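Local coordinates for argonaute protein (Marinitoga piezophila, PDB 5I4A) that cleaves single-stranded DNA complementary to short guide RNAs that carry a 5'-hydroxyl, and may help defend the bacterium against mobile genetic elements, at residues 85-88 against 89-93; 307-310 against 311-314; 499-502 against 503-506. All coordinates share one frame; numbering follows the deposited sequence.

Contact 1 of 3, residues 85-88 against 89-93. With nucleotides of chain B.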
loop_
_atom_site.group_PDB
_atom_site.type_symbol
_atom_site.label_atom_id
_atom_site.label_comp_id
_atom_site.label_asym_id
_atom_site.label_seq_id
_atom_site.Cartn_x
_atom_site.Cartn_y
_atom_site.Cartn_z
ATOM N N LYS A 85 -6.371 24.660 1.852
ATOM C CA LYS A 85 -5.145 23.985 2.260
ATOM C C LYS A 85 -4.493 24.687 3.443
ATOM O O LYS A 85 -3.937 24.031 4.331
ATOM C CB LYS A 85 -4.180 23.894 1.080
ATOM C CG LYS A 85 -4.742 23.103 -0.089
ATOM C CD LYS A 85 -3.652 22.584 -1.009
ATOM C CE LYS A 85 -4.079 21.269 -1.645
ATOM N NZ LYS A 85 -5.452 21.350 -2.223
ATOM N N LEU A 86 -4.554 26.021 3.478
ATOM C CA LEU A 86 -3.992 26.754 4.607
ATOM C C LEU A 86 -4.710 26.403 5.902
ATOM O O LEU A 86 -4.074 26.236 6.950
ATOM C CB LEU A 86 -4.063 28.258 4.348
ATOM C CG LEU A 86 -3.550 29.190 5.448
ATOM C CD1 LEU A 86 -2.127 28.829 5.837
ATOM C CD2 LEU A 86 -3.631 30.640 4.996
ATOM N N PHE A 87 -6.040 26.284 5.850
ATOM C CA PHE A 87 -6.788 25.900 7.042
ATOM C C PHE A 87 -6.385 24.510 7.519
ATOM O O PHE A 87 -6.189 24.291 8.720
ATOM C CB PHE A 87 -8.291 25.959 6.759
ATOM C CG PHE A 87 -9.146 25.538 7.923
ATOM C CD1 PHE A 87 -9.492 26.449 8.906
ATOM C CD2 PHE A 87 -9.601 24.234 8.036
ATOM C CE1 PHE A 87 -10.273 26.066 9.979
ATOM C CE2 PHE A 87 -10.383 23.846 9.107
ATOM C CZ PHE A 87 -10.717 24.762 10.078
ATOM N N VAL A 88 -6.251 23.561 6.589
ATOM C CA VAL A 88 -5.896 22.193 6.957
ATOM C C VAL A 88 -4.466 22.136 7.483
ATOM O O VAL A 88 -4.185 21.488 8.499
ATOM C CB VAL A 88 -6.094 21.249 5.756
ATOM C CG1 VAL A 88 -5.550 19.860 6.068
ATOM C CG2 VAL A 88 -7.565 21.174 5.378
ATOM N N LYS A 89 -3.543 22.808 6.794
ATOM C CA LYS A 89 -2.161 22.865 7.259
ATOM C C LYS A 89 -2.084 23.449 8.664
ATOM O O LYS A 89 -1.400 22.909 9.542
ATOM C CB LYS A 89 -1.322 23.689 6.285
ATOM C CG LYS A 89 0.043 24.090 6.811
ATOM C CD LYS A 89 0.715 25.074 5.870
ATOM C CE LYS A 89 2.074 25.508 6.393
ATOM N NZ LYS A 89 2.738 26.456 5.458
ATOM N N THR A 90 -2.801 24.552 8.895
ATOM C CA THR A 90 -2.788 25.195 10.206
ATOM C C THR A 90 -3.373 24.283 11.276
ATOM O O THR A 90 -2.837 24.190 12.386
ATOM C CB THR A 90 -3.563 26.508 10.144
ATOM O OG1 THR A 90 -3.054 27.313 9.072
ATOM C CG2 THR A 90 -3.431 27.268 11.454
ATOM N N LEU A 91 -4.478 23.604 10.961
ATOM C CA LEU A 91 -5.105 22.715 11.934
ATOM C C LEU A 91 -4.198 21.534 12.267
ATOM O O LEU A 91 -4.114 21.114 13.427
ATOM C CB LEU A 91 -6.450 22.233 11.395
ATOM C CG LEU A 91 -7.412 21.527 12.347
ATOM C CD1 LEU A 91 -7.683 22.378 13.572
ATOM C CD2 LEU A 91 -8.705 21.217 11.619
ATOM N N TYR A 92 -3.506 20.991 11.260
ATOM C CA TYR A 92 -2.551 19.912 11.501
ATOM C C TYR A 92 -1.447 20.355 12.451
ATOM O O TYR A 92 -1.101 19.641 13.401
ATOM C CB TYR A 92 -1.958 19.435 10.176
ATOM C CG TYR A 92 -2.638 18.218 9.589
ATOM C CD1 TYR A 92 -2.785 17.053 10.331
ATOM C CD2 TYR A 92 -3.134 18.237 8.294
ATOM C CE1 TYR A 92 -3.406 15.939 9.795
ATOM C CE2 TYR A 92 -3.755 17.130 7.750
ATOM C CZ TYR A 92 -3.887 15.983 8.502
ATOM O OH TYR A 92 -4.509 14.882 7.961
ATOM N N LYS A 93 -0.873 21.535 12.205
ATOM C CA LYS A 93 0.172 22.043 13.086
ATOM C C LYS A 93 -0.365 22.324 14.479
ATOM O O LYS A 93 0.349 22.135 15.472
ATOM C CB LYS A 93 0.794 23.305 12.488
ATOM C CG LYS A 93 1.486 23.081 11.151
ATOM C CD LYS A 93 1.913 24.397 10.521
ATOM C CE LYS A 93 2.893 25.145 11.407
ATOM N NZ LYS A 93 3.274 26.455 10.808
ATOM P P A B 11 -2.750 14.804 4.636
ATOM O OP1 A B 11 -2.040 14.171 5.774
ATOM O OP2 A B 11 -4.154 15.261 4.800
ATOM O "O5'" A B 11 -1.867 16.039 4.165
ATOM C "C5'" A B 11 -2.388 17.023 3.285
ATOM C "C4'" A B 11 -1.555 18.273 3.337
ATOM O "O4'" A B 11 -1.735 18.905 4.632
ATOM C "C3'" A B 11 -0.055 18.034 3.229
ATOM O "O3'" A B 11 0.423 17.942 1.891
ATOM C "C2'" A B 11 0.540 19.186 4.031
ATOM O "O2'" A B 11 0.584 20.385 3.270
ATOM C "C1'" A B 11 -0.496 19.350 5.136
ATOM N N9 A B 11 -0.163 18.535 6.317
ATOM C C8 A B 11 -0.454 17.215 6.578
ATOM N N7 A B 11 -0.007 16.797 7.740
ATOM C C5 A B 11 0.619 17.923 8.269
ATOM C C6 A B 11 1.298 18.166 9.474
ATOM N N6 A B 11 1.477 17.241 10.428
ATOM N N1 A B 11 1.793 19.404 9.671
ATOM C C2 A B 11 1.622 20.344 8.732
ATOM N N3 A B 11 1.006 20.238 7.561
ATOM C C4 A B 11 0.527 18.993 7.399
#

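Contact 2 of 3, residues 307-310 against 311-314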
loop_
_atom_site.group_PDB
_atom_site.type_symbol
_atom_site.label_atom_id
_atom_site.label_comp_id
_atom_site.label_asym_id
_atom_site.label_seq_id
_atom_site.Cartn_x
_atom_site.Cartn_y
_atom_site.Cartn_z
ATOM N N GLN A 307 20.610 -30.780 -5.712
ATOM C CA GLN A 307 19.261 -30.325 -5.391
ATOM C C GLN A 307 18.211 -31.247 -5.998
ATOM O O GLN A 307 17.190 -31.538 -5.365
ATOM C CB GLN A 307 19.057 -28.893 -5.879
ATOM C CG GLN A 307 17.686 -28.331 -5.550
ATOM C CD GLN A 307 17.299 -27.191 -6.462
ATOM O OE1 GLN A 307 17.214 -27.358 -7.676
ATOM N NE2 GLN A 307 17.058 -26.023 -5.881
ATOM N N PHE A 308 18.449 -31.717 -7.227
ATOM C CA PHE A 308 17.530 -32.666 -7.847
ATOM C C PHE A 308 17.374 -33.912 -6.987
ATOM O O PHE A 308 16.253 -34.357 -6.710
ATOM C CB PHE A 308 18.019 -33.044 -9.246
ATOM C CG PHE A 308 17.260 -34.189 -9.860
ATOM C CD1 PHE A 308 16.089 -33.961 -10.565
ATOM C CD2 PHE A 308 17.712 -35.494 -9.723
ATOM C CE1 PHE A 308 15.384 -35.011 -11.123
ATOM C CE2 PHE A 308 17.010 -36.548 -10.277
ATOM C CZ PHE A 308 15.845 -36.306 -10.980
ATOM N N PHE A 309 18.494 -34.495 -6.557
ATOM C CA PHE A 309 18.424 -35.721 -5.769
ATOM C C PHE A 309 17.810 -35.471 -4.395
ATOM O O PHE A 309 17.166 -36.366 -3.837
ATOM C CB PHE A 309 19.814 -36.345 -5.646
ATOM C CG PHE A 309 20.322 -36.940 -6.932
ATOM C CD1 PHE A 309 19.684 -38.030 -7.503
ATOM C CD2 PHE A 309 21.434 -36.416 -7.566
ATOM C CE1 PHE A 309 20.144 -38.583 -8.684
ATOM C CE2 PHE A 309 21.903 -36.964 -8.748
ATOM C CZ PHE A 309 21.257 -38.048 -9.308
ATOM N N GLU A 310 17.978 -34.264 -3.849
ATOM C CA GLU A 310 17.356 -33.936 -2.570
ATOM C C GLU A 310 15.836 -34.001 -2.646
ATOM O O GLU A 310 15.176 -34.296 -1.643
ATOM C CB GLU A 310 17.788 -32.543 -2.110
ATOM C CG GLU A 310 19.260 -32.402 -1.771
ATOM C CD GLU A 310 19.625 -30.976 -1.397
ATOM O OE1 GLU A 310 18.707 -30.132 -1.309
ATOM O OE2 GLU A 310 20.825 -30.697 -1.193
ATOM N N VAL A 311 15.262 -33.731 -3.818
ATOM C CA VAL A 311 13.819 -33.637 -3.989
ATOM C C VAL A 311 13.279 -34.707 -4.929
ATOM O O VAL A 311 12.119 -34.639 -5.336
ATOM C CB VAL A 311 13.410 -32.233 -4.477
ATOM C CG1 VAL A 311 13.896 -31.170 -3.504
ATOM C CG2 VAL A 311 13.958 -31.977 -5.873
ATOM N N GLN A 312 14.096 -35.704 -5.275
ATOM C CA GLN A 312 13.698 -36.674 -6.293
ATOM C C GLN A 312 12.469 -37.471 -5.864
ATOM O O GLN A 312 11.582 -37.743 -6.683
ATOM C CB GLN A 312 14.864 -37.612 -6.602
ATOM C CG GLN A 312 14.593 -38.581 -7.736
ATOM C CD GLN A 312 15.748 -39.533 -7.967
ATOM O OE1 GLN A 312 16.593 -39.720 -7.092
ATOM N NE2 GLN A 312 15.792 -40.136 -9.149
ATOM N N LYS A 313 12.396 -37.849 -4.586
ATOM C CA LYS A 313 11.238 -38.596 -4.101
ATOM C C LYS A 313 9.956 -37.792 -4.281
ATOM O O LYS A 313 8.948 -38.308 -4.776
ATOM C CB LYS A 313 11.433 -38.979 -2.635
ATOM C CG LYS A 313 10.281 -39.779 -2.055
ATOM C CD LYS A 313 10.568 -40.245 -0.638
ATOM C CE LYS A 313 9.422 -41.089 -0.095
ATOM N NZ LYS A 313 8.151 -40.317 -0.003
ATOM N N SER A 314 9.982 -36.516 -3.889
ATOM C CA SER A 314 8.813 -35.662 -4.069
ATOM C C SER A 314 8.520 -35.433 -5.547
ATOM O O SER A 314 7.354 -35.434 -5.961
ATOM C CB SER A 314 9.026 -34.332 -3.350
ATOM O OG SER A 314 9.184 -34.527 -1.956
HETATM O O HOH W 1 17.485 -38.962 -4.465
HETATM O O HOH W 2 12.132 -35.555 -1.976
#

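Contact 3 of 3, residues 499-502 against 503-506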
loop_
_atom_site.group_PDB
_atom_site.type_symbol
_atom_site.label_atom_id
_atom_site.label_comp_id
_atom_site.label_asym_id
_atom_site.label_seq_id
_atom_site.Cartn_x
_atom_site.Cartn_y
_atom_site.Cartn_z
ATOM N N ALA A 499 -2.750 2.920 -23.747
ATOM C CA ALA A 499 -3.728 2.007 -23.162
ATOM C C ALA A 499 -5.062 2.090 -23.891
ATOM O O ALA A 499 -5.704 1.064 -24.151
ATOM C CB ALA A 499 -3.909 2.312 -21.677
ATOM N N PHE A 500 -5.496 3.309 -24.220
ATOM C CA PHE A 500 -6.713 3.504 -25.001
ATOM C C PHE A 500 -6.661 2.711 -26.300
ATOM O O PHE A 500 -7.609 1.998 -26.651
ATOM C CB PHE A 500 -6.898 4.996 -25.288
ATOM C CG PHE A 500 -8.331 5.426 -25.414
ATOM C CD1 PHE A 500 -9.052 5.164 -26.565
ATOM C CD2 PHE A 500 -8.949 6.117 -24.384
ATOM C CE1 PHE A 500 -10.368 5.569 -26.684
ATOM C CE2 PHE A 500 -10.266 6.524 -24.496
ATOM C CZ PHE A 500 -10.975 6.249 -25.648
ATOM N N GLU A 501 -5.542 2.814 -27.024
ATOM C CA GLU A 501 -5.422 2.126 -28.303
ATOM C C GLU A 501 -5.467 0.613 -28.123
ATOM O O GLU A 501 -6.034 -0.100 -28.959
ATOM C CB GLU A 501 -4.131 2.549 -29.004
ATOM C CG GLU A 501 -4.265 2.674 -30.513
ATOM C CD GLU A 501 -5.298 3.708 -30.913
ATOM O OE1 GLU A 501 -5.294 4.811 -30.327
ATOM O OE2 GLU A 501 -6.123 3.412 -31.802
ATOM N N LYS A 502 -4.878 0.109 -27.032
ATOM C CA LYS A 502 -4.918 -1.324 -26.747
ATOM C C LYS A 502 -6.350 -1.828 -26.626
ATOM O O LYS A 502 -6.687 -2.894 -27.156
ATOM C CB LYS A 502 -4.139 -1.621 -25.467
ATOM C CG LYS A 502 -2.657 -1.296 -25.552
ATOM C CD LYS A 502 -1.952 -2.239 -26.503
ATOM C CE LYS A 502 -0.501 -1.848 -26.712
ATOM N NZ LYS A 502 0.139 -2.721 -27.730
ATOM N N TYR A 503 -7.202 -1.084 -25.917
ATOM C CA TYR A 503 -8.613 -1.450 -25.822
ATOM C C TYR A 503 -9.243 -1.525 -27.208
ATOM O O TYR A 503 -9.837 -2.543 -27.580
ATOM C CB TYR A 503 -9.361 -0.444 -24.941
ATOM C CG TYR A 503 -10.820 -0.783 -24.704
ATOM C CD1 TYR A 503 -11.785 -0.525 -25.673
ATOM C CD2 TYR A 503 -11.236 -1.351 -23.505
ATOM C CE1 TYR A 503 -13.115 -0.834 -25.460
ATOM C CE2 TYR A 503 -12.569 -1.659 -23.283
ATOM C CZ TYR A 503 -13.503 -1.396 -24.265
ATOM O OH TYR A 503 -14.829 -1.699 -24.056
ATOM N N ILE A 504 -9.131 -0.441 -27.979
ATOM C CA ILE A 504 -9.600 -0.447 -29.362
ATOM C C ILE A 504 -8.979 -1.615 -30.117
ATOM O O ILE A 504 -9.660 -2.344 -30.846
ATOM C CB ILE A 504 -9.272 0.893 -30.044
ATOM C CG1 ILE A 504 -9.800 2.065 -29.217
ATOM C CG2 ILE A 504 -9.831 0.921 -31.462
ATOM C CD1 ILE A 504 -9.169 3.389 -29.583
ATOM N N GLU A 505 -7.670 -1.808 -29.937
ATOM C CA GLU A 505 -6.975 -2.920 -30.574
ATOM C C GLU A 505 -7.608 -4.256 -30.203
ATOM O O GLU A 505 -7.685 -5.166 -31.036
ATOM C CB GLU A 505 -5.499 -2.881 -30.184
ATOM C CG GLU A 505 -4.663 -4.008 -30.716
ATOM C CD GLU A 505 -3.190 -3.737 -30.531
ATOM O OE1 GLU A 505 -2.625 -2.969 -31.337
ATOM O OE2 GLU A 505 -2.598 -4.272 -29.570
ATOM N N LYS A 506 -8.086 -4.387 -28.971
ATOM C CA LYS A 506 -8.725 -5.634 -28.570
ATOM C C LYS A 506 -10.207 -5.683 -28.910
ATOM O O LYS A 506 -10.731 -6.763 -29.201
ATOM C CB LYS A 506 -8.550 -5.862 -27.065
ATOM C CG LYS A 506 -9.191 -7.162 -26.576
ATOM C CD LYS A 506 -8.886 -7.485 -25.132
ATOM C CE LYS A 506 -9.305 -8.897 -24.784
ATOM N NZ LYS A 506 -9.013 -9.234 -23.372
#

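Contact 1 of 3, residues 85-88 against 89-93
The adenine of A11 of chain B covers one face of the Tyr92 ring, N7 standing 3.4 Å above the plane over its centre; CG1 of Val88 lies alongside, 3.7 Å from CD2 of Tyr92, the two side chains pointing the same way. With chi1 at -96°, away from a staggered value, the tyrosine is turned so that its ring spreads across the base and its hydroxyl reaches the phosphate, donating from OH to OP2 of A11 over 3.2 Å. The same OH is also hydrogen-bonded to Ile137 N, which further fixes the ring. A phenylalanine in its place would probably leave the A11 phosphate and Ile137 N without this hydroxyl, and the ring freer to turn. Elsewhere on helix 84-101 of the N-terminal domain, the Phe87 ring has CD2 of Leu91 4.0 Å from its CE2, and Tyr144 meets the ring from outside the helix. The Val88-Tyr92 and Phe87-Leu91 pairs, like Leu86-Thr90, follow the i to i+4 spacing of an alpha-helix. At Leu86 O the helical bond is doubled, since Thr90 N donates over 2.9 Å and Thr90 OG1 over 2.6 Å, from opposite faces of the carbonyl plane. Thr90 OG1 stands beside its own backbone N (chi1 -53°), which turns the hydroxyl back onto this carbonyl; CD1 of Leu86 also lies 3.7 Å from OG1.

Contact 2 of 3, residues 307-310 against 311-314
Phe309 O is gripped from two directions: Gln312 N makes a long, weak but nearly straight bond to it (3.5 Å, 171°), and water 1 donates to it over 2.7 Å. The same water donates to Gln312 OE1 at 2.9 Å, so that it bridges the carbonyl of one residue and the side-chain amide of the residue three further on. The amide touches two aromatic neighbours. Its OE1 sits in the plane of the Phe309 ring, at the edge and 3.5 Å from CD1, with the two flat groups turned 70° apart. Its NE2 lies 4.0 Å from CE2 of Phe308, whose CD2 in turn stands over one face of the Phe309 ring, toward its rim. Gln312 reaches both rings because its chain runs extended, with CG anti to the backbone N (chi1 -175°).

At this junction of helices 305-310 and 312-320 in the Mid domain, Val311 N donates to Phe308 O over 3.1 Å from above the carbonyl plane, and only weakly to Gln307 O. CG2 of Val311 is wedged between its own backbone N and carbonyl carbon, 3.3 Å from Gln307 O, while the side chain packs on Lys404 and Glu408 of helix 404-409. Phe308 meets the Phe302 ring edge-to-face at the end of strand 295-302. Across the junction, water 2 accepts from Ser314 N and donates weakly to Glu310 O. Backbone groups between the two helices are thus linked largely by i to i+3 bonds and by water, which implies a junction where regular i to i+4 bonding is interrupted.

Contact 3 of 3, residues 499-502 against 503-506
Backbone bonds give the frame: Ile504 N donates to Phe500 O over 3.2 Å. Tyr503 N bonds to Ala499 O in the same i to i+4 pattern, and Glu505 N to Glu501 O over a short 2.6 Å. The last bond of the run, from Lys506 N to Lys502 O (2.7 Å), is bent, with an N-H...O angle of 138°, and Lys506 N makes a further, weak bond to Tyr503 O close to where helix 485-507 ends.

Apolar contact comes from Ile504, whose CD1 enters in the plane of the Phe500 ring, at its edge and 3.5 Å from CD1 of the phenylalanine. CG1 of Ile504 is anti to the carbonyl carbon (chi1 -53°), which directs the longer branch back along the helix toward that ring. A carboxylate also borders this methyl: OE2 of Glu501 is 3.8 Å from Ile504 CD1, brought near by a bend at chi2 of the glutamate. Beyond the helix, Phe500 packs on Pro511 and Thr538.

Ionic contact is looser. Lys502 NZ and Glu505 OE2 form a long salt bridge at 3.6 Å, their side chains running side by side, with CD of the lysine 3.7 Å from the same OE2. At that length the attraction probably adds only modestly to the helix. Lys506 instead reaches out to Asp467 and Asp471, and Tyr503 OH bonds to Glu441 O.

On the inner side, Ala499 faces Ile463 and Ala465 of strand 458-466 and Tyr474 of strand 472-482. A long helix laid on the sheet after three antiparallel strands, and leading into strand 513-519, which runs parallel to strand 443-452, is characteristic of the RNase H fold of the PIWI domain.

How the contacts relate
Contacts 1, 2 and 3 follow one another along the chain in the N-terminal, Mid and PIWI domains, and none touches another. Contacts 1 and 2 lie on opposite sides of the chain's centre, with their own centres 63 Å apart; contact 3 is 43 Å from contact 1 and 46 Å from contact 2, again between centres. No helix or sheet is common to them: contact 1 is on helix 84-101, contact 2 joins helices 305-310 and 312-320, and contact 3 is on helix 485-507. They thus sample both lobes of the protein, the PAZ lobe once and the PIWI lobe twice, and of the three, contact 1 alone meets the guide RNA directly.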